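Local coordinates for protein tryptophanyl-tRNA synthetase (Thermus thermophilus, PDB 2EL7) that probably catalyses the ATP-dependent attachment of tryptophan to its cognate tRNA, working as a homodimeric class I aminoacyl-tRNA synthetase, at residues G21-W26 and L67-A72; G104-M109 and Y129-A134; T238-Y243 and Y268-I273. All coordinates share one frame; numbering follows the deposited sequence.

Contact 1: G21-W26 and L67-A72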
ATOM      1  N   GLY A  21     -21.991  -7.079  23.541  1.00 34.59           N
ATOM      2  CA  GLY A  21     -21.441  -5.742  23.434  1.00 35.37           C
ATOM      3  C   GLY A  21     -21.460  -5.061  22.071  1.00 39.18           C
ATOM      4  O   GLY A  21     -22.364  -4.281  21.757  1.00 45.30           O
ATOM      5  N   ALA A  22     -20.458  -5.359  21.254  1.00 32.71           N
ATOM      6  CA  ALA A  22     -20.315  -4.740  19.944  1.00 31.39           C
ATOM      7  C   ALA A  22     -21.386  -5.074  18.925  1.00 32.25           C
ATOM      8  O   ALA A  22     -21.849  -4.193  18.201  1.00 33.85           O
ATOM      9  CB  ALA A  22     -18.945  -5.091  19.372  1.00 26.34           C
ATOM     10  N   ILE A  23     -21.775  -6.345  18.866  1.00 26.63           N
ATOM     11  CA  ILE A  23     -22.765  -6.786  17.910  1.00 24.06           C
ATOM     12  C   ILE A  23     -24.109  -6.126  18.149  1.00 26.33           C
ATOM     13  O   ILE A  23     -24.772  -5.669  17.212  1.00 32.86           O
ATOM     14  CB  ILE A  23     -22.893  -8.338  17.931  1.00 33.35           C
ATOM     15  CG1 ILE A  23     -21.618  -8.968  17.354  1.00 32.43           C
ATOM     16  CG2 ILE A  23     -24.075  -8.796  17.080  1.00 22.83           C
ATOM     17  CD1 ILE A  23     -21.608 -10.461  17.392  1.00 31.38           C
ATOM     18  N   LYS A  24     -24.520  -6.071  19.405  1.00 30.63           N
ATOM     19  CA  LYS A  24     -25.784  -5.441  19.734  1.00 34.09           C
ATOM     20  C   LYS A  24     -25.752  -3.996  19.234  1.00 32.84           C
ATOM     21  O   LYS A  24     -26.772  -3.468  18.786  1.00 30.99           O
ATOM     22  CB  LYS A  24     -26.025  -5.483  21.245  1.00 30.23           C
ATOM     23  CG  LYS A  24     -27.076  -4.494  21.729  1.00 50.05           C
ATOM     24  CD  LYS A  24     -27.564  -4.841  23.144  1.00 57.73           C
ATOM     25  CE  LYS A  24     -28.544  -6.032  23.137  1.00 63.63           C
ATOM     26  NZ  LYS A  24     -28.023  -7.265  22.449  1.00 66.31           N
ATOM     27  N   GLN A  25     -24.577  -3.369  19.276  1.00 23.34           N
ATOM     28  CA  GLN A  25     -24.473  -1.992  18.829  1.00 25.12           C
ATOM     29  C   GLN A  25     -24.474  -1.891  17.309  1.00 28.39           C
ATOM     30  O   GLN A  25     -25.086  -0.986  16.729  1.00 21.89           O
ATOM     31  CB  GLN A  25     -23.215  -1.347  19.406  1.00 24.26           C
ATOM     32  CG  GLN A  25     -23.095   0.126  19.085  1.00 24.98           C
ATOM     33  CD  GLN A  25     -21.827   0.742  19.660  1.00 38.06           C
ATOM     34  OE1 GLN A  25     -20.708   0.317  19.339  1.00 31.59           O
ATOM     35  NE2 GLN A  25     -21.995   1.752  20.523  1.00 31.89           N
ATOM     36  N   TRP A  26     -23.775  -2.820  16.667  1.00 26.21           N
ATOM     37  CA  TRP A  26     -23.706  -2.847  15.209  1.00 28.82           C
ATOM     38  C   TRP A  26     -25.114  -2.976  14.655  1.00 23.65           C
ATOM     39  O   TRP A  26     -25.465  -2.342  13.665  1.00 24.23           O
ATOM     40  CB  TRP A  26     -22.876  -4.042  14.719  1.00 27.93           C
ATOM     41  CG  TRP A  26     -21.429  -3.948  15.027  1.00 29.58           C
ATOM     42  CD1 TRP A  26     -20.752  -2.851  15.489  1.00 32.22           C
ATOM     43  CD2 TRP A  26     -20.445  -4.977  14.839  1.00 34.38           C
ATOM     44  NE1 TRP A  26     -19.411  -3.133  15.592  1.00 35.03           N
ATOM     45  CE2 TRP A  26     -19.194  -4.430  15.199  1.00 29.90           C
ATOM     46  CE3 TRP A  26     -20.502  -6.307  14.399  1.00 26.24           C
ATOM     47  CZ2 TRP A  26     -18.008  -5.164  15.132  1.00 30.71           C
ATOM     48  CZ3 TRP A  26     -19.322  -7.037  14.334  1.00 35.49           C
ATOM     49  CH2 TRP A  26     -18.089  -6.461  14.698  1.00 35.73           C
ATOM     50  N   LEU A  67     -20.777 -15.286   7.715  1.00 29.71           N
ATOM     51  CA  LEU A  67     -21.895 -16.127   8.090  1.00 33.73           C
ATOM     52  C   LEU A  67     -22.308 -15.930   9.533  1.00 27.33           C
ATOM     53  O   LEU A  67     -23.471 -15.661   9.818  1.00 29.56           O
ATOM     54  CB  LEU A  67     -21.570 -17.609   7.844  1.00 35.56           C
ATOM     55  CG  LEU A  67     -22.686 -18.636   8.125  1.00 40.88           C
ATOM     56  CD1 LEU A  67     -22.371 -19.899   7.352  1.00 31.07           C
ATOM     57  CD2 LEU A  67     -22.811 -18.935   9.644  1.00 29.48           C
ATOM     58  N   VAL A  68     -21.362 -16.047  10.446  1.00 22.24           N
ATOM     59  CA  VAL A  68     -21.727 -15.918  11.844  1.00 32.31           C
ATOM     60  C   VAL A  68     -22.227 -14.532  12.252  1.00 25.98           C
ATOM     61  O   VAL A  68     -23.159 -14.423  13.050  1.00 25.46           O
ATOM     62  CB  VAL A  68     -20.578 -16.364  12.774  1.00 35.59           C
ATOM     63  CG1 VAL A  68     -21.053 -16.291  14.220  1.00 47.73           C
ATOM     64  CG2 VAL A  68     -20.168 -17.804  12.445  1.00 34.89           C
ATOM     65  N   ASN A  69     -21.633 -13.482  11.714  1.00 11.74           N
ATOM     66  CA  ASN A  69     -22.099 -12.151  12.056  1.00 29.23           C
ATOM     67  C   ASN A  69     -23.471 -11.895  11.465  1.00 30.48           C
ATOM     68  O   ASN A  69     -24.281 -11.181  12.049  1.00 36.12           O
ATOM     69  CB  ASN A  69     -21.097 -11.099  11.611  1.00 32.57           C
ATOM     70  CG  ASN A  69     -19.977 -10.944  12.603  1.00 32.10           C
ATOM     71  OD1 ASN A  69     -20.175 -10.397  13.668  1.00 35.27           O
ATOM     72  ND2 ASN A  69     -18.808 -11.466  12.274  1.00 29.59           N
ATOM     73  N   ILE A  70     -23.749 -12.476  10.307  1.00 33.33           N
ATOM     74  CA  ILE A  70     -25.074 -12.329   9.745  1.00 27.42           C
ATOM     75  C   ILE A  70     -26.014 -13.142  10.653  1.00 30.98           C
ATOM     76  O   ILE A  70     -27.123 -12.703  10.947  1.00 24.21           O
ATOM     77  CB  ILE A  70     -25.141 -12.864   8.317  1.00 24.04           C
ATOM     78  CG1 ILE A  70     -24.344 -11.934   7.399  1.00 23.66           C
ATOM     79  CG2 ILE A  70     -26.600 -12.976   7.859  1.00 17.47           C
ATOM     80  CD1 ILE A  70     -24.185 -12.452   5.972  1.00 15.69           C
ATOM     81  N   ALA A  71     -25.571 -14.317  11.111  1.00 23.85           N
ATOM     82  CA  ALA A  71     -26.432 -15.122  11.993  1.00 30.71           C
ATOM     83  C   ALA A  71     -26.716 -14.374  13.295  1.00 30.77           C
ATOM     84  O   ALA A  71     -27.831 -14.419  13.803  1.00 31.54           O
ATOM     85  CB  ALA A  71     -25.792 -16.485  12.309  1.00 23.13           C
ATOM     86  N   ALA A  72     -25.694 -13.694  13.819  1.00 30.87           N
ATOM     87  CA  ALA A  72     -25.813 -12.919  15.055  1.00 33.34           C
ATOM     88  C   ALA A  72     -26.711 -11.686  14.905  1.00 27.84           C
ATOM     89  O   ALA A  72     -27.133 -11.122  15.916  1.00 29.28           O
ATOM     90  CB  ALA A  72     -24.409 -12.494  15.570  1.00 19.72           C
TER
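I23 and W26, one turn apart on helix 16-33, meet N69 and A72 of helix 55-72 in a buried helix-helix contact of the Rossmann-fold catalytic domain of this class I synthetase; helix 16-33 begins in the HIGH motif, which is predicted to bind ATP. The segment axes cross at -68° and stay 10.9 Å apart at closest approach, so only two side chains from each segment meet. I23 reaches over with both its branches. Its chain is extended beyond CB (chi2 177°), which carries CD1 to 3.9 Å from A72 CB, while CG2 comes alongside the same methyl at 4.0 Å.

I23 CD1 also lies 4.0 Å from N69 OD1, and this oxygen sits at the edge of the W26 indole as well. It approaches the six-membered ring in its plane, with N69 OD1 3.5 Å from W26 CZ3, while amide and indole planes are turned 46° apart. ND2 hydrogen-bonds to A65 O, one turn back in its own helix, which fixes the amide's rotation and is consistent with OD1 lying toward the aromatic edge.

Beyond the pair, W26 packs on S6 and I8 of strand 4-8 and meets F39 of strand 37-41 edge-to-face, and N69 touches I8 too, so both helices are seated against the parallel sheet, while A71 turns to helix 267-294.

Contact 2: G104-M109 and Y129-A134; sequences GDLTRM and YPVLQA
L106 and V131 touch through methyl groups alone: V131 CG2 sits between the two branches of the leucine, 3.9 Å from L106 CD1 and equally far from CD2, with the side chains at about a right angle. Next to them M109 slides past P130 in the opposite sense, laying its CE methyl 4.0 Å from P130 CB and 4.1 Å from P130 CG. Bends at chi2 (-76°) and chi3 (-66°) fold the thioether round to bring CE there. L106 CD2 also comes within 4.3 Å of P130 CB, so the proline is touched by both apolar side chains.

Behind this first shell, local bonds shape the end of helix 103-107. R108 N and the hydroxyl of T107 both bond to G104 O, reaching it from the same face of the carbonyl plane, and M109 N bonds to L106 O at 3.0 Å as the helix closes; M109 is then the N-cap residue of helix 110-115. On the other side helix 124-139 is kinked where N of P130 and V131 make no bond to the preceding turn.

Farther out, L157 covers L106 and P130, F97 lies against V131, and S124 of the second subunit packs on L106. This is consistent with the connective-peptide insertion between the two halves of the Rossmann fold, which in tryptophanyl- and tyrosyl-tRNA synthetases forms much of the dimer interface.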
ATOM      1  N   GLY A 104       7.433   9.024  13.229  1.00 26.39           N
ATOM      2  CA  GLY A 104       7.323   9.080  14.680  1.00 14.81           C
ATOM      3  C   GLY A 104       5.933   8.790  15.220  1.00 22.88           C
ATOM      4  O   GLY A 104       5.791   8.076  16.206  1.00 24.42           O
ATOM      5  N   ASP A 105       4.901   9.346  14.602  1.00 20.32           N
ATOM      6  CA  ASP A 105       3.540   9.075  15.057  1.00 31.33           C
ATOM      7  C   ASP A 105       3.189   7.586  14.962  1.00 37.34           C
ATOM      8  O   ASP A 105       2.377   7.086  15.747  1.00 41.97           O
ATOM      9  CB  ASP A 105       2.522   9.876  14.240  1.00 30.65           C
ATOM     10  CG  ASP A 105       2.668  11.377  14.438  1.00 42.65           C
ATOM     11  OD1 ASP A 105       2.168  12.131  13.568  1.00 37.29           O
ATOM     12  OD2 ASP A 105       3.277  11.794  15.462  1.00 31.39           O
ATOM     13  N   LEU A 106       3.782   6.872  14.001  1.00 33.44           N
ATOM     14  CA  LEU A 106       3.494   5.447  13.875  1.00 27.01           C
ATOM     15  C   LEU A 106       4.304   4.644  14.876  1.00 23.23           C
ATOM     16  O   LEU A 106       3.766   3.782  15.567  1.00 26.01           O
ATOM     17  CB  LEU A 106       3.773   4.952  12.457  1.00 22.29           C
ATOM     18  CG  LEU A 106       2.818   5.512  11.411  1.00 22.26           C
ATOM     19  CD1 LEU A 106       3.302   5.167  10.033  1.00 26.12           C
ATOM     20  CD2 LEU A 106       1.443   4.966  11.658  1.00 19.55           C
ATOM     21  N   THR A 107       5.593   4.932  14.975  1.00 21.26           N
ATOM     22  CA  THR A 107       6.428   4.201  15.915  1.00 22.11           C
ATOM     23  C   THR A 107       5.923   4.341  17.361  1.00 27.87           C
ATOM     24  O   THR A 107       6.164   3.466  18.197  1.00 32.87           O
ATOM     25  CB  THR A 107       7.910   4.641  15.786  1.00 22.64           C
ATOM     26  OG1 THR A 107       8.033   6.038  16.061  1.00 47.56           O
ATOM     27  CG2 THR A 107       8.397   4.421  14.364  1.00 16.78           C
ATOM     28  N   ARG A 108       5.169   5.402  17.647  1.00 25.09           N
ATOM     29  CA  ARG A 108       4.639   5.602  18.992  1.00 27.03           C
ATOM     30  C   ARG A 108       3.225   5.094  19.221  1.00 31.57           C
ATOM     31  O   ARG A 108       2.682   5.281  20.314  1.00 32.01           O
ATOM     32  CB  ARG A 108       4.676   7.080  19.378  1.00 20.38           C
ATOM     33  CG  ARG A 108       6.053   7.623  19.480  1.00 25.13           C
ATOM     34  CD  ARG A 108       6.054   9.081  19.839  1.00 32.67           C
ATOM     35  NE  ARG A 108       7.194   9.675  19.173  1.00 42.03           N
ATOM     36  CZ  ARG A 108       7.100  10.451  18.109  1.00 40.57           C
ATOM     37  NH1 ARG A 108       8.195  10.938  17.540  1.00 51.92           N
ATOM     38  NH2 ARG A 108       5.905  10.774  17.640  1.00 51.65           N
ATOM     39  N   MET A 109       2.605   4.492  18.210  1.00 31.65           N
ATOM     40  CA  MET A 109       1.256   3.968  18.407  1.00 31.86           C
ATOM     41  C   MET A 109       1.420   2.860  19.427  1.00 34.09           C
ATOM     42  O   MET A 109       2.351   2.051  19.336  1.00 30.17           O
ATOM     43  CB  MET A 109       0.676   3.391  17.118  1.00 29.36           C
ATOM     44  CG  MET A 109       0.502   4.425  16.001  1.00 41.10           C
ATOM     45  SD  MET A 109      -0.899   5.529  16.190  1.00 37.31           S
ATOM     46  CE  MET A 109      -2.296   4.336  16.008  1.00 26.56           C
ATOM     47  N   TYR A 129       0.060  -0.808   9.648  1.00 16.56           N
ATOM     48  CA  TYR A 129      -1.366  -1.146   9.676  1.00 18.32           C
ATOM     49  C   TYR A 129      -2.307   0.018   9.959  1.00 22.07           C
ATOM     50  O   TYR A 129      -3.360   0.144   9.327  1.00 27.80           O
ATOM     51  CB  TYR A 129      -1.642  -2.262  10.678  1.00 22.16           C
ATOM     52  CG  TYR A 129      -3.052  -2.807  10.599  1.00 25.77           C
ATOM     53  CD1 TYR A 129      -3.527  -3.393   9.433  1.00 15.32           C
ATOM     54  CD2 TYR A 129      -3.927  -2.716  11.701  1.00 19.43           C
ATOM     55  CE1 TYR A 129      -4.844  -3.877   9.358  1.00 22.07           C
ATOM     56  CE2 TYR A 129      -5.228  -3.194  11.635  1.00 14.54           C
ATOM     57  CZ  TYR A 129      -5.683  -3.771  10.464  1.00 20.05           C
ATOM     58  OH  TYR A 129      -6.984  -4.239  10.399  1.00 25.60           O
ATOM     59  N   PRO A 130      -1.957   0.894  10.913  1.00 27.65           N
ATOM     60  CA  PRO A 130      -2.893   2.002  11.156  1.00 22.91           C
ATOM     61  C   PRO A 130      -3.148   2.874   9.922  1.00 19.63           C
ATOM     62  O   PRO A 130      -4.248   3.419   9.755  1.00 20.37           O
ATOM     63  CB  PRO A 130      -2.236   2.761  12.302  1.00 15.52           C
ATOM     64  CG  PRO A 130      -1.542   1.625  13.076  1.00 22.22           C
ATOM     65  CD  PRO A 130      -0.910   0.832  11.955  1.00 22.71           C
ATOM     66  N   VAL A 131      -2.148   3.015   9.051  1.00 24.17           N
ATOM     67  CA  VAL A 131      -2.333   3.817   7.833  1.00 20.39           C
ATOM     68  C   VAL A 131      -3.333   3.098   6.913  1.00 24.80           C
ATOM     69  O   VAL A 131      -4.200   3.746   6.314  1.00 21.32           O
ATOM     70  CB  VAL A 131      -0.994   4.063   7.112  1.00 26.66           C
ATOM     71  CG1 VAL A 131      -1.216   4.927   5.840  1.00 14.64           C
ATOM     72  CG2 VAL A 131      -0.044   4.789   8.078  1.00 19.30           C
ATOM     73  N   LEU A 132      -3.245   1.762   6.848  1.00 20.61           N
ATOM     74  CA  LEU A 132      -4.179   0.955   6.066  1.00 16.17           C
ATOM     75  C   LEU A 132      -5.596   1.178   6.602  1.00 20.83           C
ATOM     76  O   LEU A 132      -6.523   1.403   5.824  1.00 24.04           O
ATOM     77  CB  LEU A 132      -3.829  -0.530   6.162  1.00 24.74           C
ATOM     78  CG  LEU A 132      -4.613  -1.501   5.266  1.00 32.47           C
ATOM     79  CD1 LEU A 132      -4.328  -1.178   3.845  1.00 19.76           C
ATOM     80  CD2 LEU A 132      -4.210  -2.953   5.540  1.00 25.72           C
ATOM     81  N   GLN A 133      -5.760   1.134   7.928  1.00 17.94           N
ATOM     82  CA  GLN A 133      -7.069   1.360   8.542  1.00 20.18           C
ATOM     83  C   GLN A 133      -7.590   2.776   8.211  1.00 27.33           C
ATOM     84  O   GLN A 133      -8.784   2.975   7.956  1.00 23.85           O
ATOM     85  CB  GLN A 133      -6.997   1.203  10.060  1.00 14.23           C
ATOM     86  CG  GLN A 133      -6.746  -0.205  10.570  1.00 18.55           C
ATOM     87  CD  GLN A 133      -6.703  -0.258  12.107  1.00 22.60           C
ATOM     88  OE1 GLN A 133      -5.789   0.301  12.746  1.00 17.67           O
ATOM     89  NE2 GLN A 133      -7.699  -0.914  12.703  1.00 19.80           N
ATOM     90  N   ALA A 134      -6.701   3.764   8.237  1.00 22.23           N
ATOM     91  CA  ALA A 134      -7.112   5.130   7.912  1.00 30.51           C
ATOM     92  C   ALA A 134      -7.665   5.260   6.476  1.00 26.72           C
ATOM     93  O   ALA A 134      -8.612   6.015   6.221  1.00 26.02           O
ATOM     94  CB  ALA A 134      -5.929   6.086   8.095  1.00 27.17           C
TER

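Contact 3: T238-Y243 and Y268-I273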
ATOM      1  N   THR A 238     -20.836 -14.266  42.016  1.00 49.37           N
ATOM      2  CA  THR A 238     -20.327 -15.321  41.138  1.00 58.19           C
ATOM      3  C   THR A 238     -20.628 -15.026  39.658  1.00 62.66           C
ATOM      4  O   THR A 238     -21.692 -14.487  39.324  1.00 66.01           O
ATOM      5  CB  THR A 238     -20.952 -16.675  41.503  1.00 57.00           C
ATOM      6  OG1 THR A 238     -20.977 -16.815  42.930  1.00 55.49           O
ATOM      7  CG2 THR A 238     -20.150 -17.819  40.890  1.00 35.31           C
ATOM      8  N   ILE A 239     -19.703 -15.378  38.766  1.00 62.46           N
ATOM      9  CA  ILE A 239     -19.937 -15.114  37.352  1.00 63.88           C
ATOM     10  C   ILE A 239     -21.248 -15.802  36.987  1.00 62.16           C
ATOM     11  O   ILE A 239     -21.917 -15.428  36.021  1.00 55.89           O
ATOM     12  CB  ILE A 239     -18.773 -15.636  36.445  1.00 63.48           C
ATOM     13  CG1 ILE A 239     -18.818 -17.155  36.316  1.00 66.02           C
ATOM     14  CG2 ILE A 239     -17.432 -15.207  37.023  1.00 53.37           C
ATOM     15  CD1 ILE A 239     -17.808 -17.699  35.309  1.00 68.93           C
ATOM     16  N   LEU A 240     -21.620 -16.790  37.797  1.00 56.93           N
ATOM     17  CA  LEU A 240     -22.849 -17.542  37.599  1.00 56.90           C
ATOM     18  C   LEU A 240     -24.078 -16.629  37.571  1.00 54.85           C
ATOM     19  O   LEU A 240     -24.964 -16.806  36.726  1.00 59.82           O
ATOM     20  CB  LEU A 240     -23.010 -18.580  38.706  1.00 58.21           C
ATOM     21  CG  LEU A 240     -24.166 -19.562  38.537  1.00 63.63           C
ATOM     22  CD1 LEU A 240     -23.825 -20.582  37.465  1.00 62.14           C
ATOM     23  CD2 LEU A 240     -24.420 -20.264  39.857  1.00 72.70           C
ATOM     24  N   PHE A 241     -24.143 -15.662  38.486  1.00 51.78           N
ATOM     25  CA  PHE A 241     -25.280 -14.743  38.519  1.00 40.71           C
ATOM     26  C   PHE A 241     -25.085 -13.557  37.600  1.00 44.34           C
ATOM     27  O   PHE A 241     -26.024 -12.794  37.365  1.00 40.38           O
ATOM     28  CB  PHE A 241     -25.548 -14.259  39.941  1.00 46.63           C
ATOM     29  CG  PHE A 241     -26.494 -15.138  40.702  1.00 51.16           C
ATOM     30  CD1 PHE A 241     -27.863 -14.924  40.636  1.00 54.73           C
ATOM     31  CD2 PHE A 241     -26.020 -16.230  41.430  1.00 58.37           C
ATOM     32  CE1 PHE A 241     -28.752 -15.788  41.280  1.00 49.14           C
ATOM     33  CE2 PHE A 241     -26.899 -17.103  42.079  1.00 53.92           C
ATOM     34  CZ  PHE A 241     -28.264 -16.882  42.002  1.00 51.93           C
ATOM     35  N   THR A 242     -23.864 -13.397  37.086  1.00 43.07           N
ATOM     36  CA  THR A 242     -23.562 -12.309  36.157  1.00 40.30           C
ATOM     37  C   THR A 242     -24.153 -12.730  34.814  1.00 40.84           C
ATOM     38  O   THR A 242     -24.923 -11.987  34.193  1.00 41.96           O
ATOM     39  CB  THR A 242     -22.041 -12.100  36.020  1.00 46.10           C
ATOM     40  OG1 THR A 242     -21.509 -11.654  37.275  1.00 50.72           O
ATOM     41  CG2 THR A 242     -21.730 -11.064  34.958  1.00 44.43           C
ATOM     42  N   TYR A 243     -23.799 -13.936  34.382  1.00 38.11           N
ATOM     43  CA  TYR A 243     -24.318 -14.483  33.143  1.00 33.78           C
ATOM     44  C   TYR A 243     -25.823 -14.539  33.266  1.00 37.52           C
ATOM     45  O   TYR A 243     -26.538 -14.117  32.361  1.00 48.55           O
ATOM     46  CB  TYR A 243     -23.807 -15.895  32.910  1.00 27.19           C
ATOM     47  CG  TYR A 243     -22.346 -16.007  32.552  1.00 36.00           C
ATOM     48  CD1 TYR A 243     -21.784 -17.253  32.290  1.00 41.44           C
ATOM     49  CD2 TYR A 243     -21.525 -14.881  32.456  1.00 33.93           C
ATOM     50  CE1 TYR A 243     -20.440 -17.388  31.943  1.00 38.33           C
ATOM     51  CE2 TYR A 243     -20.169 -15.007  32.103  1.00 36.62           C
ATOM     52  CZ  TYR A 243     -19.639 -16.269  31.854  1.00 33.99           C
ATOM     53  OH  TYR A 243     -18.299 -16.440  31.568  1.00 36.27           O
ATOM     54  N   TYR A 268     -26.712 -25.957  41.537  1.00 53.20           N
ATOM     55  CA  TYR A 268     -27.224 -26.738  40.419  1.00 56.61           C
ATOM     56  C   TYR A 268     -28.472 -26.188  39.751  1.00 56.76           C
ATOM     57  O   TYR A 268     -28.574 -26.159  38.521  1.00 52.45           O
ATOM     58  CB  TYR A 268     -27.531 -28.170  40.838  1.00 57.02           C
ATOM     59  CG  TYR A 268     -27.897 -29.019  39.646  1.00 64.04           C
ATOM     60  CD1 TYR A 268     -26.911 -29.486  38.773  1.00 67.41           C
ATOM     61  CD2 TYR A 268     -29.230 -29.298  39.344  1.00 65.74           C
ATOM     62  CE1 TYR A 268     -27.242 -30.209  37.626  1.00 76.12           C
ATOM     63  CE2 TYR A 268     -29.580 -30.015  38.200  1.00 67.06           C
ATOM     64  CZ  TYR A 268     -28.581 -30.468  37.344  1.00 79.30           C
ATOM     65  OH  TYR A 268     -28.912 -31.178  36.206  1.00 81.27           O
ATOM     66  N   VAL A 269     -29.438 -25.786  40.565  1.00 54.24           N
ATOM     67  CA  VAL A 269     -30.681 -25.267  40.040  1.00 46.73           C
ATOM     68  C   VAL A 269     -30.434 -24.008  39.237  1.00 48.40           C
ATOM     69  O   VAL A 269     -31.022 -23.814  38.185  1.00 49.33           O
ATOM     70  CB  VAL A 269     -31.652 -24.942  41.159  1.00 45.49           C
ATOM     71  CG1 VAL A 269     -32.919 -24.378  40.575  1.00 50.05           C
ATOM     72  CG2 VAL A 269     -31.941 -26.184  41.969  1.00 54.92           C
ATOM     73  N   VAL A 270     -29.556 -23.152  39.739  1.00 49.44           N
ATOM     74  CA  VAL A 270     -29.252 -21.911  39.055  1.00 51.90           C
ATOM     75  C   VAL A 270     -28.569 -22.155  37.713  1.00 50.70           C
ATOM     76  O   VAL A 270     -28.876 -21.497  36.715  1.00 52.56           O
ATOM     77  CB  VAL A 270     -28.361 -21.025  39.915  1.00 49.44           C
ATOM     78  CG1 VAL A 270     -28.080 -19.731  39.183  1.00 54.12           C
ATOM     79  CG2 VAL A 270     -29.040 -20.757  41.247  1.00 43.46           C
ATOM     80  N   LYS A 271     -27.657 -23.117  37.683  1.00 45.56           N
ATOM     81  CA  LYS A 271     -26.942 -23.429  36.458  1.00 44.73           C
ATOM     82  C   LYS A 271     -27.862 -23.869  35.323  1.00 45.13           C
ATOM     83  O   LYS A 271     -27.647 -23.505  34.166  1.00 47.37           O
ATOM     84  CB  LYS A 271     -25.883 -24.484  36.746  1.00 43.55           C
ATOM     85  CG  LYS A 271     -24.757 -23.934  37.615  1.00 43.59           C
ATOM     86  CD  LYS A 271     -23.741 -25.003  37.976  1.00 48.86           C
ATOM     87  CE  LYS A 271     -22.498 -24.386  38.592  1.00 46.18           C
ATOM     88  NZ  LYS A 271     -21.581 -25.411  39.131  1.00 47.18           N
ATOM     89  N   ARG A 272     -28.893 -24.638  35.658  1.00 50.36           N
ATOM     90  CA  ARG A 272     -29.860 -25.105  34.671  1.00 43.51           C
ATOM     91  C   ARG A 272     -30.760 -23.947  34.244  1.00 44.92           C
ATOM     92  O   ARG A 272     -31.181 -23.884  33.083  1.00 43.53           O
ATOM     93  CB  ARG A 272     -30.732 -26.224  35.249  1.00 50.04           C
ATOM     94  CG  ARG A 272     -29.976 -27.427  35.786  1.00 62.44           C
ATOM     95  CD  ARG A 272     -30.024 -28.627  34.842  1.00 70.43           C
ATOM     96  NE  ARG A 272     -31.388 -28.969  34.430  1.00 80.00           N
ATOM     97  CZ  ARG A 272     -31.776 -30.175  34.008  1.00 75.82           C
ATOM     98  NH1 ARG A 272     -30.909 -31.184  33.946  1.00 71.85           N
ATOM     99  NH2 ARG A 272     -33.033 -30.368  33.626  1.00 67.87           N
ATOM    100  N   ILE A 273     -31.081 -23.041  35.169  1.00 40.74           N
ATOM    101  CA  ILE A 273     -31.929 -21.906  34.800  1.00 43.13           C
ATOM    102  C   ILE A 273     -31.096 -21.051  33.845  1.00 47.80           C
ATOM    103  O   ILE A 273     -31.614 -20.534  32.853  1.00 44.38           O
ATOM    104  CB  ILE A 273     -32.316 -21.018  35.989  1.00 43.72           C
ATOM    105  CG1 ILE A 273     -33.094 -21.812  37.041  1.00 57.36           C
ATOM    106  CG2 ILE A 273     -33.150 -19.852  35.485  1.00 34.43           C
ATOM    107  CD1 ILE A 273     -34.575 -21.954  36.748  1.00 55.25           C
TER
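L240 points its two methyls at different partners: CD2 meets V270 CG1 at 3.8 Å, while CD1 rests on the aliphatic part of K271, 3.5 Å from its CG. Leucine and valine cross at a slant, leucine and lysine at about a right angle. With L240 CG swung opposite the backbone N (chi1 -173°), the fork reaches the side chains of V270 and K271. F241 brings its ring round so that V270 CG1 lies over one face, near the far rim, at 4.0 Å from F241 CZ; V270 CG2 is as close to that atom. Leucine and phenylalanine touch V270 from directions about at right angles.

The two segments run at 31° to each other, their axes coming to 10.2 Å at closest approach, in the helical part of the chain after the KMSKS region, which probably serves anticodon recognition, as the C-terminal helical domain does in related synthetases. A glycine in place of L240 would probably open a gap between the helices, leaving V270 with F241 alone across this contact and the K271 methylenes without their partner. K271 itself runs on extended past the leucine, and its NZ is hydrogen-bonded to Q218 O. F241 in turn meets Y260 of helix 250-261 edge-to-face.

The contacts follow one another along the chain without touching. Contact 1 lies closest to the chain's centre (about 9 Å between centres) and to the predicted ATP site: side chain to side chain, I23 is about 4 Å from N18 on the same helix and W26 about 7 Å from Q9. Contact 2 is centred about 27 Å away; V131 is about 10 Å from predicted tryptophan-binding D136 and M109 about 11 Å from predicted ATP-binding D150, again between side chains. A phosphate ion, probably from the crystallisation liquor, lies about 4 Å from the M109 side chain. Contact 3, away from these sites, is centred about 24 Å from contact 1 and about 43 Å from contact 2.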